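Local coordinates for protein polyphosphate kinase (Porphyromonas gingivalis, PDB 2O8R) that probably catalyses the reversible, magnesium-dependent transfer of the terminal phosphate of ATP onto a growing chain of inorganic polyphosphate, at residues A[111-116]-A[315-320]; A[157-162]-A[237-242]. The protein carries 3 engineered substitutions. All coordinates share one frame; numbering follows the deposited sequence.

How the contacts relate
Contact 1 and contact 2 each join two chain segments of this PPK1-family kinase through a few side chains. Contact 1 sets H113 and I115 of a helix-to-strand turn, 111-116, against L317 of the loop 315-320. Contact 2 ties two loops of the middle domain, 157-162 and 237-242, through one carboxylate. Along the chain, contact 2 is nested inside the loop that contact 1 closes. In space the two stay separate, with centres 36 Å apart and nearest atoms about 18 Å apart. Both lie away from the predicted ATP, magnesium and phosphohistidine sites, and the sulfate near contact 1 probably came from the crystallisation liquor.

Contact 1: residues A[111-116]-A[315-320]; sequences EEHGIR and PRLETL. With SO4 (sulfate ion), chain H.
H113 and L317 each turn their CG anti to their own carbonyl carbon (chi1 -59° and -47°), which lets the two side chains slide past one another in opposite directions across the gap between 111-116 and 315-320. The first of these segments carries a Schellman motif that ends helix 83-112: G114, at positive phi, is the C-prime residue, its N bonded to the O of E111 at 3.1 Å, and the chain leaves it directly as strand 115-118.

The two methyls of L317 divide the work. CD2 meets the imidazole obliquely, with H113 CD2 the nearest ring atom at 3.6 Å, while CD1 lies 3.8 Å from H113 CB. I115 comes from the strand side and reaches L317 tip to tip, its CD1 4.1 Å from L317 CD1. One leucine thus bridges the residue just after the helix and the first residue of the strand by apolar contact. H113 ND1 turns back to the helix and is hydrogen-bonded to the carbonyl O of T109, which would restrain the ring's rotation. V35 and Y36, at the start of helix 35-63, also pack on L317, and Y36 touches I115 as well, so the small contact belongs to a larger apolar cluster.

At the far end of the turn, R116 bends at chi2 and chi3 and presents its guanidinium edge to two anionic groups, E111 and the sulfate. The carboxylate pairing is long, R116 NH1 to E111 OE2 at 3.6 Å; R116 NH2 gives sulfate O1 a weak, bent hydrogen bond of 2.8 Å, with an angle of 120° at the hydrogen.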
loop_
_atom_site.group_PDB
_atom_site.type_symbol
_atom_site.label_atom_id
_atom_site.label_comp_id
_atom_site.label_asym_id
_atom_site.label_seq_id
_atom_site.Cartn_x
_atom_site.Cartn_y
_atom_site.Cartn_z
ATOM N N GLU A 111 -11.808 -5.937 30.317
ATOM C CA GLU A 111 -13.144 -6.148 30.857
ATOM C C GLU A 111 -13.589 -5.072 31.832
ATOM O O GLU A 111 -14.754 -4.685 31.843
ATOM C CB GLU A 111 -13.257 -7.531 31.493
ATOM C CG GLU A 111 -13.701 -8.583 30.506
ATOM C CD GLU A 111 -13.668 -9.978 31.077
ATOM O OE1 GLU A 111 -13.505 -10.128 32.310
ATOM O OE2 GLU A 111 -13.801 -10.929 30.283
ATOM N N GLU A 112 -12.658 -4.584 32.641
ATOM C CA GLU A 112 -12.936 -3.482 33.553
ATOM C C GLU A 112 -13.402 -2.246 32.789
ATOM O O GLU A 112 -14.112 -1.405 33.337
ATOM C CB GLU A 112 -11.694 -3.153 34.370
ATOM C CG GLU A 112 -11.954 -2.446 35.681
ATOM C CD GLU A 112 -10.700 -2.339 36.551
ATOM O OE1 GLU A 112 -9.753 -3.140 36.360
ATOM O OE2 GLU A 112 -10.663 -1.451 37.435
ATOM N N HIS A 113 -13.026 -2.157 31.517
ATOM C CA HIS A 113 -13.419 -1.032 30.675
ATOM C C HIS A 113 -14.389 -1.373 29.539
ATOM O O HIS A 113 -14.514 -0.612 28.582
ATOM C CB HIS A 113 -12.174 -0.354 30.130
ATOM C CG HIS A 113 -11.264 0.150 31.199
ATOM N ND1 HIS A 113 -10.299 -0.639 31.782
ATOM C CD2 HIS A 113 -11.196 1.352 31.818
ATOM C CE1 HIS A 113 -9.661 0.060 32.702
ATOM N NE2 HIS A 113 -10.187 1.271 32.744
ATOM N N GLY A 114 -15.075 -2.505 29.646
ATOM C CA GLY A 114 -16.123 -2.859 28.679
ATOM C C GLY A 114 -15.672 -3.529 27.388
ATOM O O GLY A 114 -16.394 -3.496 26.397
ATOM N N ILE A 115 -14.479 -4.128 27.395
ATOM C CA ILE A 115 -13.978 -4.886 26.247
ATOM C C ILE A 115 -13.858 -6.353 26.632
ATOM O O ILE A 115 -13.172 -6.693 27.593
ATOM C CB ILE A 115 -12.580 -4.399 25.781
ATOM C CG1 ILE A 115 -12.409 -2.890 26.007
ATOM C CG2 ILE A 115 -12.293 -4.818 24.328
ATOM C CD1 ILE A 115 -12.758 -2.008 24.840
ATOM N N ARG A 116 -14.535 -7.228 25.894
ATOM C CA ARG A 116 -14.387 -8.653 26.136
ATOM C C ARG A 116 -13.734 -9.303 24.937
ATOM O O ARG A 116 -14.336 -9.449 23.867
ATOM C CB ARG A 116 -15.713 -9.311 26.506
ATOM C CG ARG A 116 -15.540 -10.582 27.329
ATOM C CD ARG A 116 -16.448 -10.585 28.559
ATOM N NE ARG A 116 -17.551 -11.531 28.454
ATOM C CZ ARG A 116 -17.483 -12.802 28.841
ATOM N NH1 ARG A 116 -16.362 -13.286 29.361
ATOM N NH2 ARG A 116 -18.537 -13.595 28.707
ATOM N N PRO A 315 -10.838 7.861 21.666
ATOM C CA PRO A 315 -9.558 8.383 22.170
ATOM C C PRO A 315 -9.272 8.021 23.627
ATOM O O PRO A 315 -8.202 8.318 24.143
ATOM C CB PRO A 315 -9.709 9.903 22.021
ATOM C CG PRO A 315 -11.170 10.159 21.754
ATOM C CD PRO A 315 -11.904 8.857 21.851
ATOM N N ARG A 316 -10.228 7.373 24.270
ATOM C CA ARG A 316 -10.102 6.945 25.649
ATOM C C ARG A 316 -9.316 5.641 25.660
ATOM O O ARG A 316 -9.058 5.069 24.603
ATOM C CB ARG A 316 -11.501 6.755 26.239
ATOM C CG ARG A 316 -11.691 7.365 27.611
ATOM C CD ARG A 316 -13.154 7.720 27.855
ATOM N NE ARG A 316 -14.068 6.671 27.409
ATOM C CZ ARG A 316 -14.299 5.532 28.063
ATOM N NH1 ARG A 316 -13.673 5.269 29.209
ATOM N NH2 ARG A 316 -15.152 4.644 27.563
ATOM N N LEU A 317 -8.923 5.187 26.847
ATOM C CA LEU A 317 -8.064 3.986 27.020
ATOM C C LEU A 317 -6.653 4.035 26.357
ATOM O O LEU A 317 -6.013 2.994 26.179
ATOM C CB LEU A 317 -8.825 2.696 26.624
ATOM C CG LEU A 317 -10.249 2.476 27.152
ATOM C CD1 LEU A 317 -10.843 1.073 26.812
ATOM C CD2 LEU A 317 -10.277 2.718 28.638
ATOM N N GLU A 318 -6.166 5.235 26.029
ATOM C CA GLU A 318 -4.884 5.424 25.322
ATOM C C GLU A 318 -4.331 6.846 25.501
ATOM O O GLU A 318 -5.066 7.814 25.349
ATOM C CB GLU A 318 -5.055 5.128 23.835
ATOM C CG GLU A 318 -6.056 6.044 23.126
ATOM C CD GLU A 318 -6.290 5.674 21.677
ATOM O OE1 GLU A 318 -6.131 4.478 21.323
ATOM O OE2 GLU A 318 -6.649 6.586 20.897
ATOM N N THR A 319 -3.044 6.979 25.814
ATOM C CA THR A 319 -2.477 8.308 26.062
ATOM C C THR A 319 -2.610 9.166 24.834
ATOM O O THR A 319 -2.209 8.771 23.743
ATOM C CB THR A 319 -0.994 8.280 26.467
ATOM O OG1 THR A 319 -0.320 7.325 25.652
ATOM C CG2 THR A 319 -0.852 7.878 27.947
ATOM N N LEU A 320 -3.203 10.339 25.021
ATOM C CA LEU A 320 -3.344 11.297 23.942
ATOM C C LEU A 320 -2.039 12.048 23.755
ATOM O O LEU A 320 -1.577 12.737 24.664
ATOM C CB LEU A 320 -4.494 12.257 24.245
ATOM C CG LEU A 320 -4.481 13.674 23.677
ATOM C CD1 LEU A 320 -4.853 13.700 22.201
ATOM C CD2 LEU A 320 -5.424 14.523 24.490
HETATM S S SO4 H . -20.369 -15.783 27.055
HETATM O O1 SO4 H . -20.953 -14.601 27.689
HETATM O O2 SO4 H . -20.319 -16.878 28.018
HETATM O O3 SO4 H . -21.175 -16.166 25.892
HETATM O O4 SO4 H . -19.005 -15.491 26.627
#

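Contact 2: residues A[157-162]-A[237-242]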
loop_
_atom_site.group_PDB
_atom_site.type_symbol
_atom_site.label_atom_id
_atom_site.label_comp_id
_atom_site.label_asym_id
_atom_site.label_seq_id
_atom_site.Cartn_x
_atom_site.Cartn_y
_atom_site.Cartn_z
ATOM N N ILE A 157 4.357 -24.635 4.995
ATOM C CA ILE A 157 3.762 -23.809 6.041
ATOM C C ILE A 157 4.492 -22.467 6.044
ATOM O O ILE A 157 5.648 -22.392 6.454
ATOM C CB ILE A 157 3.867 -24.488 7.428
ATOM C CG1 ILE A 157 3.080 -25.794 7.440
ATOM C CG2 ILE A 157 3.356 -23.580 8.541
ATOM C CD1 ILE A 157 3.165 -26.554 8.751
ATOM N N ARG A 158 3.818 -21.422 5.566
ATOM C CA ARG A 158 4.421 -20.088 5.437
ATOM C C ARG A 158 4.709 -19.425 6.776
ATOM O O ARG A 158 4.040 -19.681 7.788
ATOM C CB ARG A 158 3.527 -19.166 4.615
ATOM C CG ARG A 158 3.155 -19.728 3.266
ATOM C CD ARG A 158 2.271 -18.778 2.529
ATOM N NE ARG A 158 2.922 -17.505 2.226
ATOM C CZ ARG A 158 2.284 -16.455 1.713
ATOM N NH1 ARG A 158 0.981 -16.533 1.458
ATOM N NH2 ARG A 158 2.935 -15.326 1.459
ATOM N N SER A 159 5.716 -18.563 6.768
ATOM C CA SER A 159 6.128 -17.891 7.977
ATOM C C SER A 159 5.241 -16.682 8.223
ATOM O O SER A 159 4.597 -16.164 7.298
ATOM C CB SER A 159 7.612 -17.509 7.919
ATOM O OG SER A 159 7.872 -16.647 6.831
ATOM N N GLY A 160 5.180 -16.268 9.486
ATOM C CA GLY A 160 4.420 -15.088 9.893
ATOM C C GLY A 160 2.923 -15.295 9.900
ATOM O O GLY A 160 2.174 -14.397 10.269
ATOM N N ARG A 161 2.488 -16.478 9.478
ATOM C CA ARG A 161 1.074 -16.826 9.473
ATOM C C ARG A 161 0.736 -17.755 10.644
ATOM O O ARG A 161 1.627 -18.282 11.319
ATOM C CB ARG A 161 0.684 -17.472 8.136
ATOM C CG ARG A 161 0.928 -16.598 6.908
ATOM C CD ARG A 161 -0.089 -15.463 6.787
ATOM N NE ARG A 161 -1.225 -15.790 5.919
ATOM C CZ ARG A 161 -2.396 -16.249 6.353
ATOM N NH1 ARG A 161 -2.592 -16.455 7.648
ATOM N NH2 ARG A 161 -3.374 -16.507 5.495
ATOM N N VAL A 162 -0.554 -17.939 10.887
ATOM C CA VAL A 162 -1.011 -18.859 11.896
ATOM C C VAL A 162 -1.695 -19.987 11.168
ATOM O O VAL A 162 -2.492 -19.748 10.266
ATOM C CB VAL A 162 -2.020 -18.193 12.820
ATOM C CG1 VAL A 162 -2.658 -19.214 13.737
ATOM C CG2 VAL A 162 -1.351 -17.110 13.616
ATOM N N ASP A 237 14.160 -18.134 7.685
ATOM C CA ASP A 237 15.100 -17.166 7.081
ATOM C C ASP A 237 14.557 -16.505 5.804
ATOM O O ASP A 237 14.818 -15.325 5.555
ATOM C CB ASP A 237 16.469 -17.815 6.821
ATOM C CG ASP A 237 16.426 -18.881 5.721
ATOM O OD1 ASP A 237 15.439 -19.645 5.650
ATOM O OD2 ASP A 237 17.387 -18.958 4.925
ATOM N N ALA A 238 13.814 -17.285 5.012
ATOM C CA ALA A 238 13.005 -16.801 3.884
ATOM C C ALA A 238 11.974 -17.874 3.501
ATOM O O ALA A 238 12.168 -19.047 3.792
ATOM C CB ALA A 238 13.886 -16.452 2.692
ATOM N N ASP A 239 10.881 -17.476 2.855
ATOM C CA ASP A 239 9.850 -18.428 2.426
ATOM C C ASP A 239 10.191 -19.080 1.094
ATOM O O ASP A 239 9.871 -18.534 0.033
ATOM C CB ASP A 239 8.484 -17.746 2.307
ATOM C CG ASP A 239 7.687 -17.791 3.598
ATOM O OD1 ASP A 239 8.242 -18.240 4.637
ATOM O OD2 ASP A 239 6.502 -17.375 3.560
ATOM N N LEU A 240 10.817 -20.254 1.157
ATOM C CA LEU A 240 11.233 -20.988 -0.040
ATOM C C LEU A 240 11.263 -22.493 0.226
ATOM O O LEU A 240 11.325 -22.914 1.379
ATOM C CB LEU A 240 12.611 -20.492 -0.500
ATOM C CG LEU A 240 13.830 -20.790 0.386
ATOM C CD1 LEU A 240 14.706 -21.854 -0.259
ATOM C CD2 LEU A 240 14.650 -19.536 0.648
ATOM N N LEU A 241 11.218 -23.298 -0.832
ATOM C CA LEU A 241 11.468 -24.743 -0.715
ATOM C C LEU A 241 12.842 -25.088 -1.290
ATOM O O LEU A 241 13.264 -24.509 -2.294
ATOM C CB LEU A 241 10.369 -25.573 -1.412
ATOM C CG LEU A 241 10.530 -27.108 -1.453
ATOM C CD1 LEU A 241 10.595 -27.722 -0.045
ATOM C CD2 LEU A 241 9.452 -27.794 -2.285
ATOM N N LEU A 242 13.539 -26.025 -0.651
ATOM C CA LEU A 242 14.820 -26.514 -1.168
ATOM C C LEU A 242 14.669 -27.465 -2.365
ATOM O O LEU A 242 13.670 -28.184 -2.490
ATOM C CB LEU A 242 15.647 -27.157 -0.047
ATOM C CG LEU A 242 16.726 -26.331 0.678
ATOM C CD1 LEU A 242 16.824 -24.873 0.201
ATOM C CD2 LEU A 242 16.522 -26.416 2.195
#
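D239 and R158 cross at about a right angle, their carboxylate and guanidinium planes 63° apart, and that mutual tilt separates this contact from a flat, two-pronged ion pair. D239 OD2 lies at the edge of the guanidinium, near its plane, but the nearest guanidinium nitrogen, R158 NE, is 3.8 Å from D239 OD2: a long salt bridge. The same oxygen rests closer to the root of the arginine, with R158 CB 3.6 Å from D239 OD2.

The firmer grip falls on the other carboxylate oxygen. S159 OG donates a 2.7 Å hydrogen bond to D239 OD1, arriving from above the carboxylate plane, 43° out of it. With chi1 at 60°, this hydroxyl sits between its own backbone N and carbonyl carbon, close enough to the N-H for both to address one acceptor. The S159 N bond to D239 OD1 is weak, at 3.3 Å. OD1 therefore takes two bonds from a single residue, while OD2 is the oxygen nearer the arginine; the nearby positive charge would be expected to favour the ionised carboxylate.

R158 also packs on P141 of the second subunit, so this surface contact borders the dimer partner. An aspartate taking a hydroxyl bond and a weaker backbone N-H bond from one serine joins loop to loop within the middle domain of the PPK1 fold, linking the approach to strand 163-169 with the exit from its antiparallel neighbour, strand 225-235.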